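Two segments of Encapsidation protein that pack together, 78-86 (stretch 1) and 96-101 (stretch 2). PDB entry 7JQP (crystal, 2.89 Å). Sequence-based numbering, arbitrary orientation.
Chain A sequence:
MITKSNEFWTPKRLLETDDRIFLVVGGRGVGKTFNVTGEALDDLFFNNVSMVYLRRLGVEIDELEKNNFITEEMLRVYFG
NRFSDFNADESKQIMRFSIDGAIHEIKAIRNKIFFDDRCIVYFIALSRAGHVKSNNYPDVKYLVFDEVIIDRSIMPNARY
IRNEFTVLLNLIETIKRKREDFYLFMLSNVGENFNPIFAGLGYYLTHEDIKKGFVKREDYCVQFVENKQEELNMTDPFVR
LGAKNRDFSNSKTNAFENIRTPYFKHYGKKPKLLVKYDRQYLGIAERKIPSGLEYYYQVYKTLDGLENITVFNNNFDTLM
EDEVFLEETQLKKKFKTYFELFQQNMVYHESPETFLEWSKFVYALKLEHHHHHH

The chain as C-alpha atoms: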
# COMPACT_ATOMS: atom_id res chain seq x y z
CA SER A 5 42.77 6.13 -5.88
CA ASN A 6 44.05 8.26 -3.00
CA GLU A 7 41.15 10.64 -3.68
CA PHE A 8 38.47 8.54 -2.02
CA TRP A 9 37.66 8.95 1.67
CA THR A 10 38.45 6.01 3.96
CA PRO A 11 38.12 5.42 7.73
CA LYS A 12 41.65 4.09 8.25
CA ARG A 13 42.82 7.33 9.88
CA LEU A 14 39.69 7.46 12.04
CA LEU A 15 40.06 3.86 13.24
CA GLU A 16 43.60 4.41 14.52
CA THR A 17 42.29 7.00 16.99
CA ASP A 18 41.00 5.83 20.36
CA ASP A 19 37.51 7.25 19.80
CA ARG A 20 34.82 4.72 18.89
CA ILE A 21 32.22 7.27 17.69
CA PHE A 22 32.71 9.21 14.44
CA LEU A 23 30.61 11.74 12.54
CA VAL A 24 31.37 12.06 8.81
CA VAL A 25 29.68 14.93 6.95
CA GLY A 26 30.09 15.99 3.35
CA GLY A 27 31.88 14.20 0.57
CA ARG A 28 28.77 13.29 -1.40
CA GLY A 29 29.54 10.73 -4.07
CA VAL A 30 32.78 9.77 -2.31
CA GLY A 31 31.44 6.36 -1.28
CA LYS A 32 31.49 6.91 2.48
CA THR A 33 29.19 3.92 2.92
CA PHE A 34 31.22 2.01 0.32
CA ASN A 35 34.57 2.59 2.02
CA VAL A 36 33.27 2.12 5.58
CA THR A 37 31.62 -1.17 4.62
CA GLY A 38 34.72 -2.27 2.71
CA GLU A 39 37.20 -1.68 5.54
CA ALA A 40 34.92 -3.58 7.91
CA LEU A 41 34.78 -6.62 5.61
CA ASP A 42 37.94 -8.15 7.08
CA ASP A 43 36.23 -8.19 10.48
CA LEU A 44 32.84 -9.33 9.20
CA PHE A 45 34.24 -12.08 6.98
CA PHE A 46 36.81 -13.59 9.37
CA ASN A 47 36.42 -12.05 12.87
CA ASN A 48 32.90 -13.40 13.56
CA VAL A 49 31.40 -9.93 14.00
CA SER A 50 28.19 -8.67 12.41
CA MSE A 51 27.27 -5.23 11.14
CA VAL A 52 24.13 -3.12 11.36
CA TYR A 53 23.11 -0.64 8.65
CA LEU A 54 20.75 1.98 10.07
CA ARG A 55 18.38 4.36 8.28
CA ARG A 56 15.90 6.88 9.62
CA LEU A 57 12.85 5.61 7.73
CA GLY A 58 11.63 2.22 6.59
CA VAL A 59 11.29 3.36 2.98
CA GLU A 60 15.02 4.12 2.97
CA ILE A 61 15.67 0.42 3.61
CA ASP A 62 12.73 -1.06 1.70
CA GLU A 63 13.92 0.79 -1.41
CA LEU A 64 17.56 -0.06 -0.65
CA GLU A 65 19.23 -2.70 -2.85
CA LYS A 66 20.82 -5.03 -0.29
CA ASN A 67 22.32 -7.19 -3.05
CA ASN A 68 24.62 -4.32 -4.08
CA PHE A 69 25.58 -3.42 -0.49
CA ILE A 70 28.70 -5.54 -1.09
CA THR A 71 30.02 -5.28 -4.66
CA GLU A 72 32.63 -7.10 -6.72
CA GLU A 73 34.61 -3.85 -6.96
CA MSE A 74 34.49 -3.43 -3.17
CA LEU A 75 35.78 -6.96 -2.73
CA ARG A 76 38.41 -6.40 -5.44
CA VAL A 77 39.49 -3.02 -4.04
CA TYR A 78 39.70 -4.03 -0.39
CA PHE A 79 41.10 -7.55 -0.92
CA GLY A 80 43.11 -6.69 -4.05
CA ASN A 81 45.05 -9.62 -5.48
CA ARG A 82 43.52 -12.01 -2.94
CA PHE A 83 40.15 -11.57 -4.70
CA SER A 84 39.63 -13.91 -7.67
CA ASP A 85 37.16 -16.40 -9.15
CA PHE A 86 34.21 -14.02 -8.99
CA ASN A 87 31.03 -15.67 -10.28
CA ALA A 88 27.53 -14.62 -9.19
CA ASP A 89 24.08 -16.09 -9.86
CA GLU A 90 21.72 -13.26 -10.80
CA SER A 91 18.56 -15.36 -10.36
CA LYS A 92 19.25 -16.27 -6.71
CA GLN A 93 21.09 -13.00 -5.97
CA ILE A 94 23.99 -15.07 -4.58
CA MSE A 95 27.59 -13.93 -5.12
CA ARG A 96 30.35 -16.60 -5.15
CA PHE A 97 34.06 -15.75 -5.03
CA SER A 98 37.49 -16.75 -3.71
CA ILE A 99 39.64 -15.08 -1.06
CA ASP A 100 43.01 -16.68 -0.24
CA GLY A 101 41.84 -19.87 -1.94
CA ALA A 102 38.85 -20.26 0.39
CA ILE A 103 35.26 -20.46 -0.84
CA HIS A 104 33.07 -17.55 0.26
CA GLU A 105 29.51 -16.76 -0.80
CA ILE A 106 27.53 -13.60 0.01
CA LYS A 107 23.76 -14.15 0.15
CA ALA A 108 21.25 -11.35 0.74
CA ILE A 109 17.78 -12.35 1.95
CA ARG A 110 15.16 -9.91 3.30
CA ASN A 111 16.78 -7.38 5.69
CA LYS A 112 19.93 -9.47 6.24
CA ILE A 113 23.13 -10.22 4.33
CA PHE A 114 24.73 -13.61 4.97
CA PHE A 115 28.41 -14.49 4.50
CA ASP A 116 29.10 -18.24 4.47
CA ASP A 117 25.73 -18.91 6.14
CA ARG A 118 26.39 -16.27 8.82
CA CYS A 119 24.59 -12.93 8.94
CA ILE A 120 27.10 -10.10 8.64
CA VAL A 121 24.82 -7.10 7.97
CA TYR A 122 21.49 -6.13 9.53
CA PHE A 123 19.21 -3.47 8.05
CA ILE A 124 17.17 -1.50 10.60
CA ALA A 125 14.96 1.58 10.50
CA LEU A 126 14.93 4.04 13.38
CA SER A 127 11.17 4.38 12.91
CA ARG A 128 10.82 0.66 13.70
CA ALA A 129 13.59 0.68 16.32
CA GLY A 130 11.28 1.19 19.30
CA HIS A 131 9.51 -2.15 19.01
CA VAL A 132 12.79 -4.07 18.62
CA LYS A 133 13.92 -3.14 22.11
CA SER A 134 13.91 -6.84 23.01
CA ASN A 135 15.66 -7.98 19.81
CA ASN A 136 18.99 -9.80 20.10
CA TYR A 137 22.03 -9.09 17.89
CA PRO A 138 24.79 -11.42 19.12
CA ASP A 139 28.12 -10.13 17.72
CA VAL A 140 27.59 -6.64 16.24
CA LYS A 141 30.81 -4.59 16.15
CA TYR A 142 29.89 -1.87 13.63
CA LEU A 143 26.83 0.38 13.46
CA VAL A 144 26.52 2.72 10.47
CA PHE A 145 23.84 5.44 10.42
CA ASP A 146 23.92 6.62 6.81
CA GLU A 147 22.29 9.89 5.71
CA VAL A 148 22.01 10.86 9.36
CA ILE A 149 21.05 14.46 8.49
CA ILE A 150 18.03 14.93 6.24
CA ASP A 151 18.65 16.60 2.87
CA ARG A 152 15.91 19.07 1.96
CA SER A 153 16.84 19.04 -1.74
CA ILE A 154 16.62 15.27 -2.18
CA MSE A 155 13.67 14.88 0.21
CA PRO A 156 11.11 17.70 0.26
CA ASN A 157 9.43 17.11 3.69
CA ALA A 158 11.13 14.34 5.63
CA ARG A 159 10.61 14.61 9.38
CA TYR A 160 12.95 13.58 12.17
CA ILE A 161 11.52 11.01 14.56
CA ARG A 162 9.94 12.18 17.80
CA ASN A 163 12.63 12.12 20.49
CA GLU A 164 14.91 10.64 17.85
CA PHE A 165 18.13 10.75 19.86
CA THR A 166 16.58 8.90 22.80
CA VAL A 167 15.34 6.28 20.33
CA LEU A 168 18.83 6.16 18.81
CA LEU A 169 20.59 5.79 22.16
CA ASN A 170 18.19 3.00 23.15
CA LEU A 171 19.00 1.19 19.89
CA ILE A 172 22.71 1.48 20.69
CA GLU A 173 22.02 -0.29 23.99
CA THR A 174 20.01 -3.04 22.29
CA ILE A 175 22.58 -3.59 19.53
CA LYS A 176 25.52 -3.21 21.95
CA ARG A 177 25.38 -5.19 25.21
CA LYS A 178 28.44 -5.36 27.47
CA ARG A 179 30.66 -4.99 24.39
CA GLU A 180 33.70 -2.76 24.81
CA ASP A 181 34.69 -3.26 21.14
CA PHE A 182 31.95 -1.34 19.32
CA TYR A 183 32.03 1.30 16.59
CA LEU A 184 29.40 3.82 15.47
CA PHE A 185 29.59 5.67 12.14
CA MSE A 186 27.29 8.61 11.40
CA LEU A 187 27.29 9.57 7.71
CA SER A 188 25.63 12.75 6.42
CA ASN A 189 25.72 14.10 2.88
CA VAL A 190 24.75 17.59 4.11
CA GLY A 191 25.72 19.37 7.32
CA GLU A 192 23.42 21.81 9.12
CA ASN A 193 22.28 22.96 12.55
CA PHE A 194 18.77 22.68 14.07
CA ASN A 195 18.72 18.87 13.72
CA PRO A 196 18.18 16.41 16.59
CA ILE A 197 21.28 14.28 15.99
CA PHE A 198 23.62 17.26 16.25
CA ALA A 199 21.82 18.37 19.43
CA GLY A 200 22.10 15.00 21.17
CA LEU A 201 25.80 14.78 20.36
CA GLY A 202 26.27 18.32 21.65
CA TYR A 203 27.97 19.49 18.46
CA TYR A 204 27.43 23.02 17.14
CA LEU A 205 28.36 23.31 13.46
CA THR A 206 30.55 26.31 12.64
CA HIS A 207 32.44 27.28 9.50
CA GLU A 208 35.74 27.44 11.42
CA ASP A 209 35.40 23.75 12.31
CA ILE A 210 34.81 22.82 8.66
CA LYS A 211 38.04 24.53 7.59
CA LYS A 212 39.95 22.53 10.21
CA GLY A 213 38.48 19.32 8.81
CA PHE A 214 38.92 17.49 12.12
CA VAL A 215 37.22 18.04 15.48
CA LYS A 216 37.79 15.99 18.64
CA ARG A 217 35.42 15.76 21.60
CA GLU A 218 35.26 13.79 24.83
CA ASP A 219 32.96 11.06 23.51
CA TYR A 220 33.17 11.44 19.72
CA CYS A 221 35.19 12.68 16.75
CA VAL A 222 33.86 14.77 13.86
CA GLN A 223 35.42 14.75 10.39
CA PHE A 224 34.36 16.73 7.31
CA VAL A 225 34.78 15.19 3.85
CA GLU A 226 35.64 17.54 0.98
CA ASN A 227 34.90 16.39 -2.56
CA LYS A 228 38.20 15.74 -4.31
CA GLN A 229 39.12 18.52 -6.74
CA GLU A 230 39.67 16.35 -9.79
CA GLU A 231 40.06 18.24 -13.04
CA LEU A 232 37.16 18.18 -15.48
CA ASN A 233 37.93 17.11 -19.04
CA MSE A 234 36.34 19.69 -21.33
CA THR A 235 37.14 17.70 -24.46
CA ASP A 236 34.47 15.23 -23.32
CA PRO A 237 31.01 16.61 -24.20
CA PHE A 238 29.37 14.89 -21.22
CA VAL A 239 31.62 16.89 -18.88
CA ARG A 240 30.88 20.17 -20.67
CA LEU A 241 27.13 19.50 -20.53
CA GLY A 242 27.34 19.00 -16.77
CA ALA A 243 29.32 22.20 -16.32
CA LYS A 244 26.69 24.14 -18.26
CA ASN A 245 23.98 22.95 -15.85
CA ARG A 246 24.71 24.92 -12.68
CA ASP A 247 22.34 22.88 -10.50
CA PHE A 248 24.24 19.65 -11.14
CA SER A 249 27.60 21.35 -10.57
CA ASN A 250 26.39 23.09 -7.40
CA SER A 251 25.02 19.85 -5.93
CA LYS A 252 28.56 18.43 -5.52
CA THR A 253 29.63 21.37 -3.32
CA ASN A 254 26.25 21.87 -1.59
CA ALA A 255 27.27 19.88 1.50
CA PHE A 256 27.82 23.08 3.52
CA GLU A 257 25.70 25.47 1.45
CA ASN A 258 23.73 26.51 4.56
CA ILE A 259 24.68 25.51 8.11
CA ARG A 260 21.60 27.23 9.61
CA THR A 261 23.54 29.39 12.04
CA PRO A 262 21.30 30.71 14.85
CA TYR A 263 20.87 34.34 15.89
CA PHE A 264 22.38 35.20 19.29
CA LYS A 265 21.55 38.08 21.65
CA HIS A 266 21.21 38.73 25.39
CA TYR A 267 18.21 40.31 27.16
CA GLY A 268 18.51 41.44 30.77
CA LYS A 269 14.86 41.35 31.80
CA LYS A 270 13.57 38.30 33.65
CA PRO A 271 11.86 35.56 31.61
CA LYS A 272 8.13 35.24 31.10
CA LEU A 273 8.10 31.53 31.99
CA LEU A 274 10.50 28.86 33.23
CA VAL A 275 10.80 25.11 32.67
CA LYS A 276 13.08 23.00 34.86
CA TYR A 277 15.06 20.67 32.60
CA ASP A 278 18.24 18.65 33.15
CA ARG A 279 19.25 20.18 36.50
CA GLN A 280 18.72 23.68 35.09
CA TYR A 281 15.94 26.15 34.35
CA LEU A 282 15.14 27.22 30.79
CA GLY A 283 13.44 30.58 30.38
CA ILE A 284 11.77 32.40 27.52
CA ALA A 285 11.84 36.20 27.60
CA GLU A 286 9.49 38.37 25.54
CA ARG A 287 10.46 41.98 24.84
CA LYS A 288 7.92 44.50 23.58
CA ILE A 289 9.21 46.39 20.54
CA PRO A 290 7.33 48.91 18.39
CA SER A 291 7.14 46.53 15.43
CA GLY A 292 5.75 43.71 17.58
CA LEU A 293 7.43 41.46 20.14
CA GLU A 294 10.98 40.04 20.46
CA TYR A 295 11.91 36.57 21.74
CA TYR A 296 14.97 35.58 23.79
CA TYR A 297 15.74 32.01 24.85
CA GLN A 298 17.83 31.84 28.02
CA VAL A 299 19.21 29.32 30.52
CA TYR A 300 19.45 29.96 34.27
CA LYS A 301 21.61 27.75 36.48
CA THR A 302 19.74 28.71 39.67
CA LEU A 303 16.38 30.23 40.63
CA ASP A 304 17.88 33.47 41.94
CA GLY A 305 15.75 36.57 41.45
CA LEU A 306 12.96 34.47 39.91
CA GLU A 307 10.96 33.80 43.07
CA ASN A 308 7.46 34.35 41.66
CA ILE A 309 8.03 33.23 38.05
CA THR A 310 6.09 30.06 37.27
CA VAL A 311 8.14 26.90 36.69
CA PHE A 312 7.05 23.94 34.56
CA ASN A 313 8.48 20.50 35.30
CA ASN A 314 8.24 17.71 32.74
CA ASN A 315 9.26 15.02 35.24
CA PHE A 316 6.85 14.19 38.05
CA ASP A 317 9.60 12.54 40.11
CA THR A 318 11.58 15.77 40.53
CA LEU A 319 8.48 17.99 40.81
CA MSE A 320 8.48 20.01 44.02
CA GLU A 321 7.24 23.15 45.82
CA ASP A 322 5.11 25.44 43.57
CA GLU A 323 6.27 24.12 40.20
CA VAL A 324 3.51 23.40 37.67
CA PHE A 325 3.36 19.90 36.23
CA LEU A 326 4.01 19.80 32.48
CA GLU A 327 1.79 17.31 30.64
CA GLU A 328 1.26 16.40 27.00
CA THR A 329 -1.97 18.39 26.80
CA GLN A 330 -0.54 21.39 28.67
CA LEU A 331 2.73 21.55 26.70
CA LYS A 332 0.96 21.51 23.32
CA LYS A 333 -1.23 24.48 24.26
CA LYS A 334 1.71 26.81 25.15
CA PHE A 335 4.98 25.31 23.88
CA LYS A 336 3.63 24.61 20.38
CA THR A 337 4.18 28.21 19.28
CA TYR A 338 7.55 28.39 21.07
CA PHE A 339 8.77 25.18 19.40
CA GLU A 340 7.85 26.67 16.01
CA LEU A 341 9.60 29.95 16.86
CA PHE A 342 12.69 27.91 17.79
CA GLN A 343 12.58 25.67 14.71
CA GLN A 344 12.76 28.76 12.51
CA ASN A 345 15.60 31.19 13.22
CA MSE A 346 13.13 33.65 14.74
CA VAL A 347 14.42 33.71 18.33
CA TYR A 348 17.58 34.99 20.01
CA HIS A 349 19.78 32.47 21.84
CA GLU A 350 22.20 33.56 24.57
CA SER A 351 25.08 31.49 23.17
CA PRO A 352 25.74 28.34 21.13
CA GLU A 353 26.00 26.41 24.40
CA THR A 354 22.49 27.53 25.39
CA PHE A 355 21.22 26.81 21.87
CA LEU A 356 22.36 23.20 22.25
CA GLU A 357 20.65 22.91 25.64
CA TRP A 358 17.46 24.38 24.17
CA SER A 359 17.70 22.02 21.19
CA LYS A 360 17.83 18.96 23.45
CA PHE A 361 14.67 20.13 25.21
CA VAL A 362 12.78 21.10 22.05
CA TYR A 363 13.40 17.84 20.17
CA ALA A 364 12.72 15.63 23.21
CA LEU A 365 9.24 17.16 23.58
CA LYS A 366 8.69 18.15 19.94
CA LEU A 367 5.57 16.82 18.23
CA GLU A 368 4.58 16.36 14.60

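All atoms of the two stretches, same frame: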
# COMPACT_ATOMS: atom_id res chain seq x y z
N TYR A 78 39.24 -3.84 -1.75
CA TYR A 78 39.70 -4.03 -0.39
C TYR A 78 40.55 -5.29 -0.22
O TYR A 78 41.46 -5.30 0.61
CB TYR A 78 38.53 -4.04 0.58
CG TYR A 78 38.18 -2.63 1.00
CD1 TYR A 78 38.72 -2.10 2.16
CD2 TYR A 78 37.39 -1.81 0.21
CE1 TYR A 78 38.45 -0.80 2.55
CE2 TYR A 78 37.10 -0.51 0.60
CZ TYR A 78 37.64 -0.01 1.77
OH TYR A 78 37.38 1.28 2.16
N PHE A 79 40.29 -6.35 -0.99
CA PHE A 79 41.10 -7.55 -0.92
C PHE A 79 42.14 -7.64 -2.04
O PHE A 79 42.99 -8.54 -2.01
CB PHE A 79 40.23 -8.82 -0.92
CG PHE A 79 39.35 -8.95 0.30
CD1 PHE A 79 39.86 -9.40 1.50
CD2 PHE A 79 38.00 -8.64 0.23
CE1 PHE A 79 39.06 -9.51 2.62
CE2 PHE A 79 37.19 -8.76 1.34
CZ PHE A 79 37.72 -9.19 2.54
N GLY A 80 42.08 -6.74 -3.02
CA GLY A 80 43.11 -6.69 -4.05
C GLY A 80 43.39 -8.03 -4.70
O GLY A 80 42.47 -8.75 -5.11
N ASN A 81 44.68 -8.38 -4.80
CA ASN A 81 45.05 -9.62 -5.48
C ASN A 81 44.37 -10.84 -4.87
O ASN A 81 44.10 -11.81 -5.59
CB ASN A 81 46.57 -9.85 -5.49
CG ASN A 81 47.25 -9.19 -6.68
OD1 ASN A 81 46.64 -8.99 -7.72
ND2 ASN A 81 48.55 -8.95 -6.55
N ARG A 82 44.12 -10.83 -3.56
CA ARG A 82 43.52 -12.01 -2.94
C ARG A 82 42.15 -12.33 -3.52
O ARG A 82 41.68 -13.46 -3.38
CB ARG A 82 43.39 -11.82 -1.43
CG ARG A 82 44.67 -11.39 -0.73
CD ARG A 82 44.34 -10.78 0.62
NE ARG A 82 43.49 -11.66 1.42
CZ ARG A 82 42.91 -11.30 2.56
NH1 ARG A 82 43.08 -10.08 3.05
NH2 ARG A 82 42.15 -12.17 3.22
N PHE A 83 41.49 -11.36 -4.15
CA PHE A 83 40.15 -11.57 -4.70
C PHE A 83 40.29 -12.12 -6.12
O PHE A 83 41.03 -11.57 -6.94
CB PHE A 83 39.37 -10.25 -4.69
CG PHE A 83 37.97 -10.36 -5.23
CD1 PHE A 83 36.99 -10.99 -4.48
CD2 PHE A 83 37.62 -9.81 -6.45
CE1 PHE A 83 35.70 -11.09 -4.95
CE2 PHE A 83 36.33 -9.92 -6.93
CZ PHE A 83 35.36 -10.56 -6.17
N SER A 84 39.56 -13.20 -6.40
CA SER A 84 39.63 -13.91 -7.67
C SER A 84 38.43 -14.83 -7.75
O SER A 84 37.71 -15.04 -6.78
CB SER A 84 40.95 -14.67 -7.84
OG SER A 84 42.06 -13.79 -7.92
N ASP A 85 38.21 -15.40 -8.94
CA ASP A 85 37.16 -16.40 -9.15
C ASP A 85 35.78 -15.84 -8.83
O ASP A 85 34.94 -16.51 -8.22
CB ASP A 85 37.43 -17.65 -8.31
CG ASP A 85 36.63 -18.86 -8.79
OD1 ASP A 85 35.71 -18.67 -9.62
OD2 ASP A 85 36.92 -19.99 -8.34
N PHE A 86 35.52 -14.60 -9.24
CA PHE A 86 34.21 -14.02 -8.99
C PHE A 86 33.20 -14.61 -9.98
O PHE A 86 33.40 -14.52 -11.20
CB PHE A 86 34.20 -12.52 -9.18
CG PHE A 86 32.86 -11.90 -8.87
CD1 PHE A 86 32.12 -11.30 -9.86
CD2 PHE A 86 32.31 -12.02 -7.61
CE1 PHE A 86 30.88 -10.76 -9.59
CE2 PHE A 86 31.07 -11.47 -7.32
CZ PHE A 86 30.35 -10.85 -8.32
N ARG A 96 29.38 -15.56 -5.51
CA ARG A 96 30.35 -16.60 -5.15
C ARG A 96 31.72 -16.15 -5.62
O ARG A 96 31.87 -15.68 -6.75
CB ARG A 96 29.97 -17.95 -5.75
CG ARG A 96 28.57 -18.44 -5.33
CD ARG A 96 28.17 -19.74 -6.01
NE ARG A 96 26.94 -20.29 -5.44
CZ ARG A 96 25.71 -19.90 -5.76
NH1 ARG A 96 25.53 -18.93 -6.65
NH2 ARG A 96 24.66 -20.46 -5.18
N PHE A 97 32.72 -16.27 -4.75
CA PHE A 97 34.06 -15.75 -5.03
C PHE A 97 35.08 -16.49 -4.18
O PHE A 97 34.75 -17.35 -3.36
CB PHE A 97 34.12 -14.23 -4.77
CG PHE A 97 33.62 -13.83 -3.41
CD1 PHE A 97 32.28 -13.58 -3.20
CD2 PHE A 97 34.50 -13.69 -2.34
CE1 PHE A 97 31.81 -13.20 -1.96
CE2 PHE A 97 34.03 -13.31 -1.09
CZ PHE A 97 32.68 -13.07 -0.91
N SER A 98 36.36 -16.14 -4.39
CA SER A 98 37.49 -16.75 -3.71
C SER A 98 38.35 -15.69 -3.05
O SER A 98 38.72 -14.70 -3.70
CB SER A 98 38.34 -17.55 -4.71
OG SER A 98 39.56 -17.99 -4.12
N ILE A 99 38.66 -15.90 -1.78
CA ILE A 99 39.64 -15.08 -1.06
C ILE A 99 40.65 -16.02 -0.42
O ILE A 99 40.27 -16.87 0.40
CB ILE A 99 38.99 -14.17 0.00
CG1 ILE A 99 37.85 -13.36 -0.61
CG2 ILE A 99 40.04 -13.24 0.59
CD1 ILE A 99 37.18 -12.42 0.37
N ASP A 100 41.92 -15.87 -0.78
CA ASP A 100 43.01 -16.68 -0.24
C ASP A 100 42.83 -18.16 -0.54
O ASP A 100 43.37 -19.01 0.18
CB ASP A 100 43.15 -16.47 1.28
CG ASP A 100 43.81 -15.15 1.62
OD1 ASP A 100 44.54 -14.60 0.76
OD2 ASP A 100 43.62 -14.67 2.76
N GLY A 101 42.09 -18.49 -1.59
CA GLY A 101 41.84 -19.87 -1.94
C GLY A 101 40.62 -20.47 -1.27
O GLY A 101 40.21 -21.58 -1.65

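The frame of this contact is a short antiparallel pairing between the strand ending stretch 1 and the strand of stretch 2, their directions 152° apart. Its firm centre is the pair Ser 84 and Ser 98, which exchange two backbone hydrogen bonds: Ser 84 N to Ser 98 O at 3.2 Å, and Ser 98 N to Ser 84 O at 3.0 Å. Beyond this pair the backbones are joined by softer contacts. Ile 99 CA lies 3.5 Å from Arg 82 O and Phe 97 CA 3.4 Å from Asp 85 O, both nearly straight CA-H...O approaches that give carbonyls a partner where no N-H is offered across the strands. Asp 85 has left ordinary strand geometry, with phi/psi of 60/42.

The side chains of Phe 83 and Ile 99 lie on one face of the sheet, those of Ser 84 and Ser 98 on the other, and the chemistry divides accordingly. Phe 83 and Ile 99 are buried. Phe 83 takes chi1 t, which carries its ring along the strands rather than over Ile 99 and brings CE1 to 3.5 Å from Phe 97 CB. The two rings meet obliquely, centroids 5.8 Å apart and planes at 46°. Phe 97 has chi1 p; its CB is the closest atom to Phe 83 CE1, and the near side of its ring follows, while the end of the side chain leads away from stretch 1. The same CB meets Phe 86, also chi1 t, whose CD2 is 4.0 Å from Phe 97 CB, with that carbon at the edge of the Phe 86 ring. One methylene is thus shared by two aromatic rings.

Ile 99 makes its contacts elsewhere. With chi1 m and chi2 t its chain is extended, and CD1 reaches the ring of Phe 79, a residue of the helix, sitting 3.8 Å from the centroid of that ring and only 9° off its normal. This is a CH-pi contact over the face, linking the strand to the preceding helix. The other branch of Ile 99 is used too: its CG2 lies 3.5 Å from Arg 82 NH2, the same nitrogen that meets Asp 100.

Asp 100 lies just past the strand. Arg 82, with chi1 m, chi2 t and chi3 p, bends its guanidinium to the carboxylate, forming a salt bridge with Arg 82 NH2 2.9 Å from Asp 100 OD2. A second contact, Arg 82 NE to Asp 100 OD1, is 3.2 Å. Both hydrogen bonds are weak, at angles of 124° and 139°, so charge attraction is better satisfied than directionality.

On the serine face, Ser 84 turns its hydroxyl, chi1 m, back to its own backbone, where Ser 84 OG donates to Phe 83 O at 2.6 Å. Ser 98 is well covered, with Ser 98 CB 3.3 Å from Ser 84 O. Asp 85, pointing toward stretch 2, brings its CB to 3.7 Å from Ser 98 CB. Gly 80 is the first residue after the helix to leave helical phi/psi; its positive phi by itself favours glycine.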